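Local coordinates for ABC transporter substrate-binding protein (Streptococcus pneumoniae, PDB 4OHN) that binds histidine and probably delivers it to an ABC uptake transporter as the substrate-binding component, at residues S7-Q15 against R213-K222. Numbering follows the deposited sequence.
Sequences SGDNWSKYQ and RKEDTTLVKK
In the modelled conformer Asp9 reaches over the start of helix 217-232 and holds Thr218 with both carboxylate oxygens. Asp9 OD1 takes the backbone N of Thr218 on its syn lone pair at 2.9 Å, nearly straight at 167°, while Asp9 OD2 accepts the hydroxyl OG1 of Thr218 at 2.8 Å. Asp216 answers at the start of helix 11-17: Asp216 OD1 accepts Asn10 N, the residue before the helix, at 2.9 Å, from 28° out of the carboxylate plane, and Asp216 OD2 takes a short 2.6 Å bond through its syn lone pair from OH of Tyr14, within the first turn. Water 2 donates to Asp216 OD1 and accepts from Leu219 N. Asp9 OD1 and Asp216 OD1 lie 4.3 Å apart, like charges that the surrounding donors would be expected to offset. Farther along the two helices, the Trp11 indole receives Lys222 CG over its six-membered ring, 3.6 Å from the centroid, with Leu219 CD1 at its edge. The other methyl, Leu219 CD2, packs against Tyr14. Arg213 NH2 pairs with Asp216 OD2, and its guanidinium is itself fixed by Asp79 and the Ile78 carbonyl. Reciprocal aspartates thus tie together two helix N-termini, fastening the N-terminal helix to one lobe of a periplasmic-binding-protein-type fold, well away from the histidine pocket.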
ATOM      1  N   SER A   7      -9.513  27.935   1.666  1.00 70.06           N
ATOM      2  CA  SER A   7      -8.372  28.151   0.776  1.00 83.20           C
ATOM      3  C   SER A   7      -7.712  26.860   0.271  1.00110.64           C
ATOM      4  O   SER A   7      -7.296  26.781  -0.889  1.00 80.26           O
ATOM      5  CB  SER A   7      -7.331  29.034   1.471  1.00 95.93           C
ATOM      6  OG  SER A   7      -6.932  28.474   2.711  1.00102.63           O
ATOM      7  N   GLY A   8      -7.620  25.857   1.140  1.00 30.22           N
ATOM      8  CA  GLY A   8      -6.969  24.602   0.813  1.00 30.64           C
ATOM      9  C   GLY A   8      -7.890  23.560   0.201  1.00 23.42           C
ATOM     10  O   GLY A   8      -7.463  22.439  -0.077  1.00 25.08           O
ATOM     11  N   ASP A   9      -9.148  23.926  -0.064  0.60 18.14           N
ATOM     12  CA  ASP A   9     -10.139  23.048  -0.717  0.60 17.54           C
ATOM     13  C   ASP A   9     -10.068  23.249  -2.243  0.60 15.36           C
ATOM     14  O   ASP A   9     -10.844  24.038  -2.804  0.60 20.95           O
ATOM     15  CB  ASP A   9     -11.542  23.368  -0.158  0.60 23.07           C
ATOM     16  CG  ASP A   9     -12.589  22.249  -0.397  0.60 24.15           C
ATOM     17  OD1 ASP A   9     -12.231  21.092  -0.667  0.60 18.58           O
ATOM     18  OD2 ASP A   9     -13.802  22.522  -0.273  0.60 23.66           O
ATOM     19  N   ASN A  10      -9.152  22.525  -2.899  1.00 18.82           N
ATOM     20  CA  ASN A  10      -8.695  22.800  -4.254  1.00 18.68           C
ATOM     21  C   ASN A  10      -9.447  22.092  -5.354  1.00 14.65           C
ATOM     22  O   ASN A  10      -8.997  22.083  -6.500  1.00 16.04           O
ATOM     23  CB  ASN A  10      -7.215  22.416  -4.389  1.00 23.31           C
ATOM     24  CG  ASN A  10      -6.302  23.264  -3.538  1.00 60.13           C
ATOM     25  OD1 ASN A  10      -6.661  24.360  -3.122  1.00 44.05           O
ATOM     26  ND2 ASN A  10      -5.096  22.761  -3.289  1.00 56.31           N
ATOM     27  N   TRP A  11     -10.592  21.499  -5.024  1.00 14.53           N
ATOM     28  CA  TRP A  11     -11.378  20.793  -6.025  1.00 13.76           C
ATOM     29  C   TRP A  11     -11.568  21.599  -7.309  1.00 15.68           C
ATOM     30  O   TRP A  11     -11.388  21.075  -8.403  1.00 17.54           O
ATOM     31  CB  TRP A  11     -12.755  20.346  -5.475  1.00 15.08           C
ATOM     32  CG  TRP A  11     -13.555  19.742  -6.574  1.00 13.19           C
ATOM     33  CD1 TRP A  11     -14.598  20.314  -7.243  1.00 16.36           C
ATOM     34  CD2 TRP A  11     -13.331  18.473  -7.197  1.00 11.54           C
ATOM     35  NE1 TRP A  11     -15.034  19.481  -8.235  1.00 15.82           N
ATOM     36  CE2 TRP A  11     -14.272  18.344  -8.233  1.00 12.05           C
ATOM     37  CE3 TRP A  11     -12.425  17.433  -6.973  1.00 11.79           C
ATOM     38  CZ2 TRP A  11     -14.333  17.209  -9.040  1.00 14.33           C
ATOM     39  CZ3 TRP A  11     -12.480  16.325  -7.777  1.00 13.33           C
ATOM     40  CH2 TRP A  11     -13.433  16.216  -8.797  1.00 13.57           C
ATOM     41  N   SER A  12     -11.922  22.864  -7.177  1.00 18.13           N
ATOM     42  CA  SER A  12     -12.215  23.665  -8.359  1.00 20.90           C
ATOM     43  C   SER A  12     -10.996  23.775  -9.275  1.00 20.31           C
ATOM     44  O   SER A  12     -11.148  23.840 -10.494  1.00 21.45           O
ATOM     45  CB  SER A  12     -12.757  25.057  -8.000  1.00 25.34           C
ATOM     46  OG  SER A  12     -11.775  25.855  -7.370  1.00 31.64           O
ATOM     47  N   LYS A  13      -9.801  23.779  -8.691  1.00 18.18           N
ATOM     48  CA  LYS A  13      -8.564  23.803  -9.467  1.00 20.08           C
ATOM     49  C   LYS A  13      -8.355  22.484 -10.216  1.00 16.76           C
ATOM     50  O   LYS A  13      -8.034  22.500 -11.405  1.00 17.33           O
ATOM     51  CB  LYS A  13      -7.364  24.076  -8.552  1.00 23.15           C
ATOM     52  CG  LYS A  13      -5.989  23.872  -9.200  1.00 39.95           C
ATOM     53  CD  LYS A  13      -4.880  23.887  -8.152  1.00 62.50           C
ATOM     54  CE  LYS A  13      -3.607  23.244  -8.678  1.00 57.51           C
ATOM     55  NZ  LYS A  13      -2.537  23.205  -7.644  1.00 58.62           N
ATOM     56  N   TYR A  14      -8.512  21.346  -9.536  1.00 13.27           N
ATOM     57  CA  TYR A  14      -8.327  20.064 -10.218  1.00 13.52           C
ATOM     58  C   TYR A  14      -9.315  19.946 -11.365  1.00 15.71           C
ATOM     59  O   TYR A  14      -8.977  19.505 -12.464  1.00 14.71           O
ATOM     60  CB  TYR A  14      -8.507  18.872  -9.268  1.00 13.73           C
ATOM     61  CG  TYR A  14      -7.718  18.986  -7.986  1.00 13.31           C
ATOM     62  CD1 TYR A  14      -6.370  19.289  -8.008  1.00 15.21           C
ATOM     63  CD2 TYR A  14      -8.337  18.812  -6.750  1.00 13.09           C
ATOM     64  CE1 TYR A  14      -5.666  19.418  -6.845  1.00 15.87           C
ATOM     65  CE2 TYR A  14      -7.645  18.935  -5.580  1.00 13.45           C
ATOM     66  CZ  TYR A  14      -6.304  19.235  -5.632  1.00 16.66           C
ATOM     67  OH  TYR A  14      -5.572  19.350  -4.475  1.00 19.09           O
ATOM     68  N   GLN A  15     -10.553  20.352 -11.100  1.00 16.36           N
ATOM     69  CA  GLN A  15     -11.611  20.265 -12.086  1.00 17.47           C
ATOM     70  C   GLN A  15     -11.348  21.173 -13.296  1.00 18.33           C
ATOM     71  O   GLN A  15     -11.557  20.756 -14.436  1.00 20.63           O
ATOM     72  CB  GLN A  15     -12.960  20.574 -11.424  1.00 17.15           C
ATOM     73  CG  GLN A  15     -14.161  20.537 -12.358  1.00 21.44           C
ATOM     74  CD  GLN A  15     -14.516  19.136 -12.796  1.00 21.89           C
ATOM     75  OE1 GLN A  15     -15.389  18.491 -12.209  1.00 22.05           O
ATOM     76  NE2 GLN A  15     -13.847  18.654 -13.831  1.00 21.37           N
ATOM     77  N   ARG A 213      -4.635  15.946   1.576  1.00 11.75           N
ATOM     78  CA  ARG A 213      -4.488  17.010   2.570  1.00 12.24           C
ATOM     79  C   ARG A 213      -5.812  17.172   3.318  1.00 13.68           C
ATOM     80  O   ARG A 213      -6.887  17.053   2.728  1.00 12.79           O
ATOM     81  CB  ARG A 213      -4.097  18.318   1.890  1.00 12.26           C
ATOM     82  CG  ARG A 213      -2.651  18.355   1.427  1.00 13.19           C
ATOM     83  CD  ARG A 213      -2.284  19.649   0.712  1.00 12.61           C
ATOM     84  NE  ARG A 213      -2.923  19.784  -0.578  1.00 14.86           N
ATOM     85  CZ  ARG A 213      -2.457  19.292  -1.719  1.00 14.34           C
ATOM     86  NH1 ARG A 213      -1.309  18.647  -1.751  1.00 13.99           N
ATOM     87  NH2 ARG A 213      -3.147  19.450  -2.832  1.00 14.70           N
ATOM     88  N   LYS A 214      -5.748  17.449   4.617  1.00 15.23           N
ATOM     89  CA  LYS A 214      -6.975  17.573   5.405  1.00 15.40           C
ATOM     90  C   LYS A 214      -7.959  18.578   4.833  1.00 16.86           C
ATOM     91  O   LYS A 214      -9.172  18.377   4.905  1.00 17.43           O
ATOM     92  CB  LYS A 214      -6.640  17.921   6.854  1.00 19.50           C
ATOM     93  CG  LYS A 214      -5.993  16.764   7.574  1.00 21.99           C
ATOM     94  CD  LYS A 214      -5.884  17.033   9.054  1.00 26.16           C
ATOM     95  CE  LYS A 214      -5.536  15.770   9.803  1.00 34.22           C
ATOM     96  NZ  LYS A 214      -5.484  16.012  11.268  1.00 58.11           N
ATOM     97  N   GLU A 215      -7.457  19.658   4.246  1.00 14.14           N
ATOM     98  CA  GLU A 215      -8.314  20.715   3.761  1.00 15.57           C
ATOM     99  C   GLU A 215      -9.033  20.390   2.451  1.00 13.51           C
ATOM    100  O   GLU A 215      -9.976  21.093   2.070  1.00 14.47           O
ATOM    101  CB  GLU A 215      -7.486  21.990   3.573  1.00 18.86           C
ATOM    102  CG  GLU A 215      -6.728  22.475   4.845  1.00 33.92           C
ATOM    103  CD  GLU A 215      -5.557  21.560   5.334  1.00 89.60           C
ATOM    104  OE1 GLU A 215      -4.833  20.884   4.537  1.00 24.19           O
ATOM    105  OE2 GLU A 215      -5.352  21.536   6.567  1.00 50.18           O
ATOM    106  N   ASP A 216      -8.584  19.347   1.755  1.00 13.11           N
ATOM    107  CA  ASP A 216      -9.154  18.964   0.463  1.00 11.68           C
ATOM    108  C   ASP A 216     -10.439  18.111   0.624  1.00 12.75           C
ATOM    109  O   ASP A 216     -10.544  16.967   0.123  1.00 11.83           O
ATOM    110  CB  ASP A 216      -8.082  18.259  -0.374  1.00 12.76           C
ATOM    111  CG  ASP A 216      -7.640  19.055  -1.600  1.00 12.07           C
ATOM    112  OD1 ASP A 216      -8.429  19.845  -2.158  1.00 13.18           O
ATOM    113  OD2 ASP A 216      -6.491  18.848  -2.065  1.00 14.70           O
ATOM    114  N   THR A 217     -11.429  18.689   1.304  1.00 14.11           N
ATOM    115  CA  THR A 217     -12.611  17.940   1.707  1.00 13.71           C
ATOM    116  C   THR A 217     -13.524  17.606   0.533  1.00 13.18           C
ATOM    117  O   THR A 217     -14.129  16.530   0.484  1.00 12.70           O
ATOM    118  CB  THR A 217     -13.401  18.687   2.795  1.00 16.74           C
ATOM    119  OG1 THR A 217     -13.707  20.003   2.327  1.00 18.70           O
ATOM    120  CG2 THR A 217     -12.589  18.805   4.061  1.00 18.15           C
ATOM    121  N   THR A 218     -13.626  18.505  -0.427  1.00 12.28           N
ATOM    122  CA  THR A 218     -14.485  18.256  -1.570  1.00 11.71           C
ATOM    123  C   THR A 218     -13.920  17.116  -2.425  1.00 11.08           C
ATOM    124  O   THR A 218     -14.649  16.237  -2.864  1.00 11.03           O
ATOM    125  CB  THR A 218     -14.644  19.513  -2.408  1.00 12.77           C
ATOM    126  OG1 THR A 218     -15.259  20.519  -1.609  1.00 16.24           O
ATOM    127  CG2 THR A 218     -15.528  19.257  -3.599  1.00 12.89           C
ATOM    128  N   LEU A 219     -12.616  17.134  -2.660  1.00 11.34           N
ATOM    129  CA  LEU A 219     -11.923  16.064  -3.371  1.00 10.91           C
ATOM    130  C   LEU A 219     -12.231  14.687  -2.774  1.00 10.31           C
ATOM    131  O   LEU A 219     -12.528  13.744  -3.503  1.00 10.69           O
ATOM    132  CB  LEU A 219     -10.420  16.370  -3.352  1.00 11.55           C
ATOM    133  CG  LEU A 219      -9.496  15.288  -3.879  1.00 11.32           C
ATOM    134  CD1 LEU A 219      -9.812  14.942  -5.334  1.00 12.37           C
ATOM    135  CD2 LEU A 219      -8.064  15.734  -3.721  1.00 12.22           C
ATOM    136  N   VAL A 220     -12.206  14.574  -1.449  1.00 10.58           N
ATOM    137  CA  VAL A 220     -12.497  13.302  -0.796  1.00 11.23           C
ATOM    138  C   VAL A 220     -13.933  12.847  -1.090  1.00 11.12           C
ATOM    139  O   VAL A 220     -14.172  11.671  -1.406  1.00 11.99           O
ATOM    140  CB  VAL A 220     -12.215  13.394   0.708  1.00 13.81           C
ATOM    141  CG1 VAL A 220     -12.828  12.199   1.454  1.00 15.54           C
ATOM    142  CG2 VAL A 220     -10.711  13.463   0.945  1.00 13.72           C
ATOM    143  N   LYS A 221     -14.885  13.766  -1.004  0.54 10.07           N
ATOM    144  CA  LYS A 221     -16.272  13.457  -1.352  0.54 10.71           C
ATOM    145  C   LYS A 221     -16.394  12.980  -2.785  0.54 10.45           C
ATOM    146  O   LYS A 221     -17.114  12.028  -3.071  0.54  9.58           O
ATOM    147  CB  LYS A 221     -17.174  14.673  -1.163  0.54 15.68           C
ATOM    148  CG  LYS A 221     -17.312  15.102   0.257  0.54 10.86           C
ATOM    149  CD  LYS A 221     -18.314  16.228   0.398  0.54 21.65           C
ATOM    150  CE  LYS A 221     -18.393  16.711   1.829  0.54 29.09           C
ATOM    151  NZ  LYS A 221     -17.250  17.600   2.160  0.54 27.42           N
ATOM    152  N   LYS A 222     -15.701  13.643  -3.698  1.00  9.71           N
ATOM    153  CA  LYS A 222     -15.754  13.255  -5.108  1.00  9.48           C
ATOM    154  C   LYS A 222     -15.174  11.865  -5.354  1.00 10.07           C
ATOM    155  O   LYS A 222     -15.671  11.115  -6.209  1.00 10.67           O
ATOM    156  CB  LYS A 222     -15.083  14.308  -5.992  1.00  9.68           C
ATOM    157  CG  LYS A 222     -15.798  15.642  -5.960  1.00 12.19           C
ATOM    158  CD  LYS A 222     -17.282  15.520  -6.323  1.00 14.20           C
ATOM    159  CE  LYS A 222     -17.940  16.871  -6.513  1.00 11.97           C
ATOM    160  NZ  LYS A 222     -19.425  16.725  -6.566  1.00 13.76           N
TER
HETATM  161  O   HOH W   1      -5.118  21.635   0.023  1.00 29.08           O
HETATM  162  O   HOH W   2     -11.104  19.585  -2.367  1.00 13.53           O